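The same site in two structures of oxidized polyvinyl alcohol hydrolase from Pseudomonas sp., which hydrolyses beta-diketones such as nonane-4,6-dione and also oxidized polyvinyl alcohol, in the second step of polyvinyl alcohol degradation: PDB 3WWC (chain A, 1.49 Å), residues G174-G179 and H303-L308, and PDB 3WL6 (chain B, 1.60 Å), residues G174-G179 and H303-L308. One frame, after least-squares fit of the local backbone (RMSD 0.05 Å); residues are numbered along the deposited sequences.

Structure 1 (3WWC); sequences GGIASG and HMWPQL. Engineered in segment 174-179: Ala177 (natural residue Ser). With BUA (butanoic acid), chain C.
The His303 imidazole meets the engineered Ala177 at NE2, 3.3 Å from Ala177 CB, and carries butanoic acid at its edge: NE2 donates to BUA O2, near the ring plane, over 3.1 Å at an N-H...O angle of 149°. His303 ND1 is hydrogen-bonded to Asp258, which probably sets how the ring is turned, and Tyr275 stacks on it. Pro306 CD sits over one face of the Trp305 indole, toward its rim; Ile176 CB lies 3.7 Å from Trp305 CE3, and Trp305 NE1 is hydrogen-bonded to Asn314. Ile176 CG1, anti to the backbone N (chi1 177°), runs toward the 303-308 loop, and CD1 at its end lies 3.4 Å from Met304 O. Segment 174-179 leads from strand 170-176 into helix 178-189 of an alpha/beta-hydrolase; 303-308 precedes helix 310-322. Ala177, at positive phi (63°), replaces the charge-relay serine assigned by similarity.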
loop_
_atom_site.group_PDB
_atom_site.type_symbol
_atom_site.label_atom_id
_atom_site.label_comp_id
_atom_site.label_asym_id
_atom_site.label_seq_id
_atom_site.Cartn_x
_atom_site.Cartn_y
_atom_site.Cartn_z
ATOM N N GLY A 174 3.061 -3.184 1.022
ATOM C CA GLY A 174 2.227 -3.121 -0.161
ATOM C C GLY A 174 0.904 -3.762 0.153
ATOM O O GLY A 174 0.715 -4.343 1.232
ATOM N N GLY A 175 -0.030 -3.641 -0.767
ATOM C CA GLY A 175 -1.340 -4.216 -0.452
ATOM C C GLY A 175 -2.293 -3.955 -1.588
ATOM O O GLY A 175 -1.963 -3.302 -2.562
ATOM N N ILE A 176 -3.480 -4.516 -1.441
ATOM C CA ILE A 176 -4.527 -4.447 -2.441
ATOM C C ILE A 176 -5.699 -3.574 -2.000
ATOM O O ILE A 176 -6.098 -3.605 -0.842
ATOM C CB ILE A 176 -5.048 -5.893 -2.769
ATOM C CG1 ILE A 176 -6.194 -5.853 -3.770
ATOM C CG2 ILE A 176 -5.591 -6.615 -1.504
ATOM C CD1 ILE A 176 -5.771 -5.410 -5.148
ATOM N N ALA A 177 -6.178 -2.744 -2.921
ATOM C CA ALA A 177 -7.400 -1.973 -2.694
ATOM C C ALA A 177 -7.195 -1.026 -1.541
ATOM O O ALA A 177 -6.273 -0.221 -1.652
ATOM C CB ALA A 177 -8.551 -2.970 -2.472
ATOM N N SER A 178 -7.962 -1.085 -0.458
ATOM C CA SER A 178 -7.719 -0.154 0.655
ATOM C C SER A 178 -6.300 -0.395 1.178
ATOM O O SER A 178 -5.698 0.563 1.681
ATOM C CB SER A 178 -8.769 -0.377 1.748
ATOM O OG SER A 178 -8.592 0.527 2.818
ATOM N N GLY A 179 -5.780 -1.617 1.080
ATOM C CA GLY A 179 -4.394 -1.816 1.521
ATOM C C GLY A 179 -3.429 -1.134 0.560
ATOM O O GLY A 179 -2.323 -0.785 0.990
ATOM N N HIS A 303 -10.105 -5.783 -9.987
ATOM C CA HIS A 303 -9.834 -5.241 -8.674
ATOM C C HIS A 303 -9.766 -6.351 -7.646
ATOM O O HIS A 303 -10.757 -6.620 -6.926
ATOM C CB HIS A 303 -10.940 -4.272 -8.261
ATOM C CG HIS A 303 -10.578 -3.414 -7.088
ATOM N ND1 HIS A 303 -9.563 -2.482 -7.136
ATOM C CD2 HIS A 303 -11.097 -3.337 -5.836
ATOM C CE1 HIS A 303 -9.471 -1.866 -5.964
ATOM N NE2 HIS A 303 -10.399 -2.366 -5.163
ATOM N N MET A 304 -8.635 -7.030 -7.611
ATOM C CA MET A 304 -8.377 -8.117 -6.668
ATOM C C MET A 304 -6.880 -8.353 -6.745
ATOM O O MET A 304 -6.209 -7.715 -7.540
ATOM C CB MET A 304 -9.136 -9.394 -7.054
ATOM C CG MET A 304 -8.959 -9.769 -8.457
ATOM S SD MET A 304 -10.236 -10.994 -9.026
ATOM C CE MET A 304 -10.458 -11.912 -7.710
ATOM N N TRP A 305 -6.345 -9.193 -5.891
ATOM C CA TRP A 305 -4.904 -9.429 -5.974
ATOM C C TRP A 305 -4.623 -9.985 -7.356
ATOM O O TRP A 305 -5.420 -10.759 -7.879
ATOM C CB TRP A 305 -4.496 -10.480 -4.940
ATOM C CG TRP A 305 -3.010 -10.467 -4.698
ATOM C CD1 TRP A 305 -2.022 -11.140 -5.421
ATOM C CD2 TRP A 305 -2.341 -9.645 -3.761
ATOM N NE1 TRP A 305 -0.801 -10.753 -4.973
ATOM C CE2 TRP A 305 -0.958 -9.831 -3.954
ATOM C CE3 TRP A 305 -2.778 -8.764 -2.771
ATOM C CZ2 TRP A 305 0.019 -9.148 -3.198
ATOM C CZ3 TRP A 305 -1.837 -8.087 -2.012
ATOM C CH2 TRP A 305 -0.427 -8.281 -2.234
ATOM N N PRO A 306 -3.475 -9.658 -7.954
ATOM C CA PRO A 306 -3.058 -10.140 -9.289
ATOM C C PRO A 306 -3.401 -11.626 -9.386
ATOM O O PRO A 306 -2.993 -12.425 -8.538
ATOM C CB PRO A 306 -1.553 -9.878 -9.270
ATOM C CG PRO A 306 -1.562 -8.442 -8.656
ATOM C CD PRO A 306 -2.524 -8.646 -7.443
ATOM N N GLN A 307 -4.152 -11.968 -10.445
ATOM C CA GLN A 307 -4.670 -13.314 -10.606
ATOM C C GLN A 307 -3.914 -14.194 -11.563
ATOM O O GLN A 307 -3.906 -15.431 -11.389
ATOM C CB GLN A 307 -6.121 -13.241 -11.092
ATOM C CG GLN A 307 -7.073 -12.592 -10.079
ATOM C CD GLN A 307 -7.275 -13.442 -8.851
ATOM O OE1 GLN A 307 -6.873 -13.060 -7.737
ATOM N NE2 GLN A 307 -7.889 -14.598 -9.019
ATOM N N LEU A 308 -3.324 -13.579 -12.569
ATOM C CA LEU A 308 -2.549 -14.346 -13.536
ATOM C C LEU A 308 -1.136 -14.609 -12.975
ATOM O O LEU A 308 -0.396 -13.661 -12.656
ATOM C CB LEU A 308 -2.443 -13.577 -14.863
ATOM C CG LEU A 308 -3.779 -13.216 -15.499
ATOM C CD1 LEU A 308 -3.523 -12.146 -16.612
ATOM C CD2 LEU A 308 -4.469 -14.496 -16.009
HETATM C C1 BUA C . -12.783 2.858 -1.367
HETATM C C2 BUA C . -12.195 1.614 -2.036
HETATM C C3 BUA C . -11.551 0.731 -0.967
HETATM C C4 BUA C . -11.037 -0.577 -1.574
HETATM O O1 BUA C . -11.045 -1.583 -0.829
HETATM O O2 BUA C . -10.585 -0.517 -2.741
#

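Structure 2 (3WL6); sequences GGISSG and HMWPQL.
The His303 imidazole meets Ser177 at NE2, 3.3 Å from Ser177 CB, and has Ser177 OG at its edge, near the ring plane: OG and NE2 share a hydrogen bond of 2.7 Å in which either may be the donor. His303 ND1 is hydrogen-bonded to Asp258, which probably sets how the ring is turned, and Tyr275 stacks on it. Pro306 CD sits over one face of the Trp305 indole, toward its rim; Ile176 CB lies 3.7 Å from Trp305 CE3, and Trp305 NE1 is hydrogen-bonded to Asn314. Ile176 CG1, anti to the backbone N (chi1 177°), runs toward the 303-308 loop, and CD1 at its end lies 3.4 Å from Met304 O. Ser177, at positive phi (61°) in a Gly-X-Ser-X-Gly turn, is consistent with a nucleophile elbow and, with His303 and Asp258, a charge relay, its role assigned by similarity.

Structure 1 against structure 2
The sharpest difference is the hydroxyl at the exchanged position: Ser177(B) carries OG, for which the engineered Ala177(A) has no counterpart in its side chain. The hydrogen bond of 2.7 Å between Ser177(B) OG and His303(B) NE2 therefore exists in structure 2 alone, since Ala177(A) has no polar atom to make it. The rest of the pair stays: the CB atoms coincide within the error, and CB of Ala177(A) and of Ser177(B) each lie 3.3 Å from NE2 of their own His303. Phi is positive at both residues, and the comparable CA atoms coincide within the error, so the turn keeps its shape without the hydroxyl. The side chains of Ile176(A), Ser178(A), His303(A) and Trp305(A) also keep the places of their counterparts within the error.

Butanoic acid is the second difference, modelled in structure 1 alone, where it touches Ala177(A), Ser178(A) and His303(A). Its O2 accepts a hydrogen bond from His303(A) NE2, giving that nitrogen a carboxyl oxygen as partner where His303(B) has the serine. The replacement is not atom for atom: BUA O2 stands 1.9 Å apart from the place of Ser177(B) OG after superposition.

Structure 2 (3WL6)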
loop_
_atom_site.group_PDB
_atom_site.type_symbol
_atom_site.label_atom_id
_atom_site.label_comp_id
_atom_site.label_asym_id
_atom_site.label_seq_id
_atom_site.Cartn_x
_atom_site.Cartn_y
_atom_site.Cartn_z
ATOM N N GLY B 174 3.057 -3.163 1.015
ATOM C CA GLY B 174 2.207 -3.135 -0.157
ATOM C C GLY B 174 0.886 -3.767 0.181
ATOM O O GLY B 174 0.723 -4.339 1.253
ATOM N N GLY B 175 -0.054 -3.643 -0.733
ATOM C CA GLY B 175 -1.356 -4.196 -0.446
ATOM C C GLY B 175 -2.302 -3.965 -1.593
ATOM O O GLY B 175 -2.003 -3.308 -2.581
ATOM N N ILE B 176 -3.503 -4.505 -1.414
ATOM C CA ILE B 176 -4.528 -4.419 -2.443
ATOM C C ILE B 176 -5.703 -3.533 -2.014
ATOM O O ILE B 176 -6.097 -3.559 -0.854
ATOM C CB ILE B 176 -5.082 -5.866 -2.724
ATOM C CG1 ILE B 176 -6.223 -5.832 -3.756
ATOM C CG2 ILE B 176 -5.605 -6.498 -1.413
ATOM C CD1 ILE B 176 -5.782 -5.280 -5.124
ATOM N N SER B 177 -6.235 -2.732 -2.938
ATOM C CA SER B 177 -7.450 -1.958 -2.657
ATOM C C SER B 177 -7.191 -1.009 -1.515
ATOM O O SER B 177 -6.249 -0.256 -1.605
ATOM C CB SER B 177 -8.599 -2.914 -2.335
ATOM O OG SER B 177 -9.849 -2.245 -2.407
ATOM N N SER B 178 -7.989 -1.057 -0.447
ATOM C CA SER B 178 -7.736 -0.152 0.689
ATOM C C SER B 178 -6.300 -0.332 1.221
ATOM O O SER B 178 -5.690 0.623 1.757
ATOM C CB SER B 178 -8.781 -0.429 1.787
ATOM O OG SER B 178 -8.638 0.478 2.862
ATOM N N GLY B 179 -5.765 -1.557 1.119
ATOM C CA GLY B 179 -4.386 -1.810 1.520
ATOM C C GLY B 179 -3.419 -1.138 0.556
ATOM O O GLY B 179 -2.297 -0.804 0.951
ATOM N N HIS B 303 -10.135 -5.784 -9.980
ATOM C CA HIS B 303 -9.847 -5.240 -8.656
ATOM C C HIS B 303 -9.759 -6.341 -7.605
ATOM O O HIS B 303 -10.694 -6.586 -6.834
ATOM C CB HIS B 303 -10.940 -4.254 -8.255
ATOM C CG HIS B 303 -10.575 -3.428 -7.064
ATOM N ND1 HIS B 303 -9.503 -2.562 -7.072
ATOM C CD2 HIS B 303 -11.102 -3.370 -5.816
ATOM C CE1 HIS B 303 -9.379 -2.012 -5.873
ATOM N NE2 HIS B 303 -10.337 -2.488 -5.092
ATOM N N MET B 304 -8.635 -7.018 -7.599
ATOM C CA MET B 304 -8.371 -8.102 -6.662
ATOM C C MET B 304 -6.878 -8.328 -6.752
ATOM O O MET B 304 -6.192 -7.682 -7.535
ATOM C CB MET B 304 -9.131 -9.363 -7.076
ATOM C CG MET B 304 -8.830 -9.835 -8.437
ATOM S SD MET B 304 -10.140 -10.923 -9.091
ATOM C CE MET B 304 -10.563 -11.898 -7.761
ATOM N N TRP B 305 -6.362 -9.231 -5.951
ATOM C CA TRP B 305 -4.924 -9.467 -6.010
ATOM C C TRP B 305 -4.607 -10.002 -7.391
ATOM O O TRP B 305 -5.410 -10.724 -7.953
ATOM C CB TRP B 305 -4.509 -10.513 -4.970
ATOM C CG TRP B 305 -3.027 -10.501 -4.703
ATOM C CD1 TRP B 305 -2.041 -11.190 -5.392
ATOM C CD2 TRP B 305 -2.346 -9.666 -3.766
ATOM N NE1 TRP B 305 -0.799 -10.809 -4.936
ATOM C CE2 TRP B 305 -0.956 -9.879 -3.941
ATOM C CE3 TRP B 305 -2.776 -8.750 -2.799
ATOM C CZ2 TRP B 305 0.011 -9.208 -3.180
ATOM C CZ3 TRP B 305 -1.813 -8.077 -2.045
ATOM C CH2 TRP B 305 -0.434 -8.311 -2.241
ATOM N N PRO B 306 -3.443 -9.632 -7.961
ATOM C CA PRO B 306 -3.063 -10.130 -9.291
ATOM C C PRO B 306 -3.407 -11.624 -9.388
ATOM O O PRO B 306 -2.991 -12.427 -8.549
ATOM C CB PRO B 306 -1.564 -9.867 -9.310
ATOM C CG PRO B 306 -1.543 -8.455 -8.716
ATOM C CD PRO B 306 -2.458 -8.636 -7.485
ATOM N N GLN B 307 -4.166 -11.980 -10.429
ATOM C CA GLN B 307 -4.659 -13.353 -10.632
ATOM C C GLN B 307 -3.894 -14.244 -11.594
ATOM O O GLN B 307 -3.884 -15.466 -11.430
ATOM C CB GLN B 307 -6.107 -13.275 -11.110
ATOM C CG GLN B 307 -7.012 -12.590 -10.116
ATOM C CD GLN B 307 -7.201 -13.423 -8.860
ATOM O OE1 GLN B 307 -6.840 -13.009 -7.744
ATOM N NE2 GLN B 307 -7.773 -14.612 -9.036
ATOM N N LEU B 308 -3.261 -13.640 -12.594
ATOM C CA LEU B 308 -2.515 -14.412 -13.580
ATOM C C LEU B 308 -1.120 -14.693 -13.057
ATOM O O LEU B 308 -0.406 -13.760 -12.687
ATOM C CB LEU B 308 -2.439 -13.638 -14.896
ATOM C CG LEU B 308 -3.796 -13.289 -15.534
ATOM C CD1 LEU B 308 -3.609 -12.252 -16.656
ATOM C CD2 LEU B 308 -4.460 -14.568 -16.042
#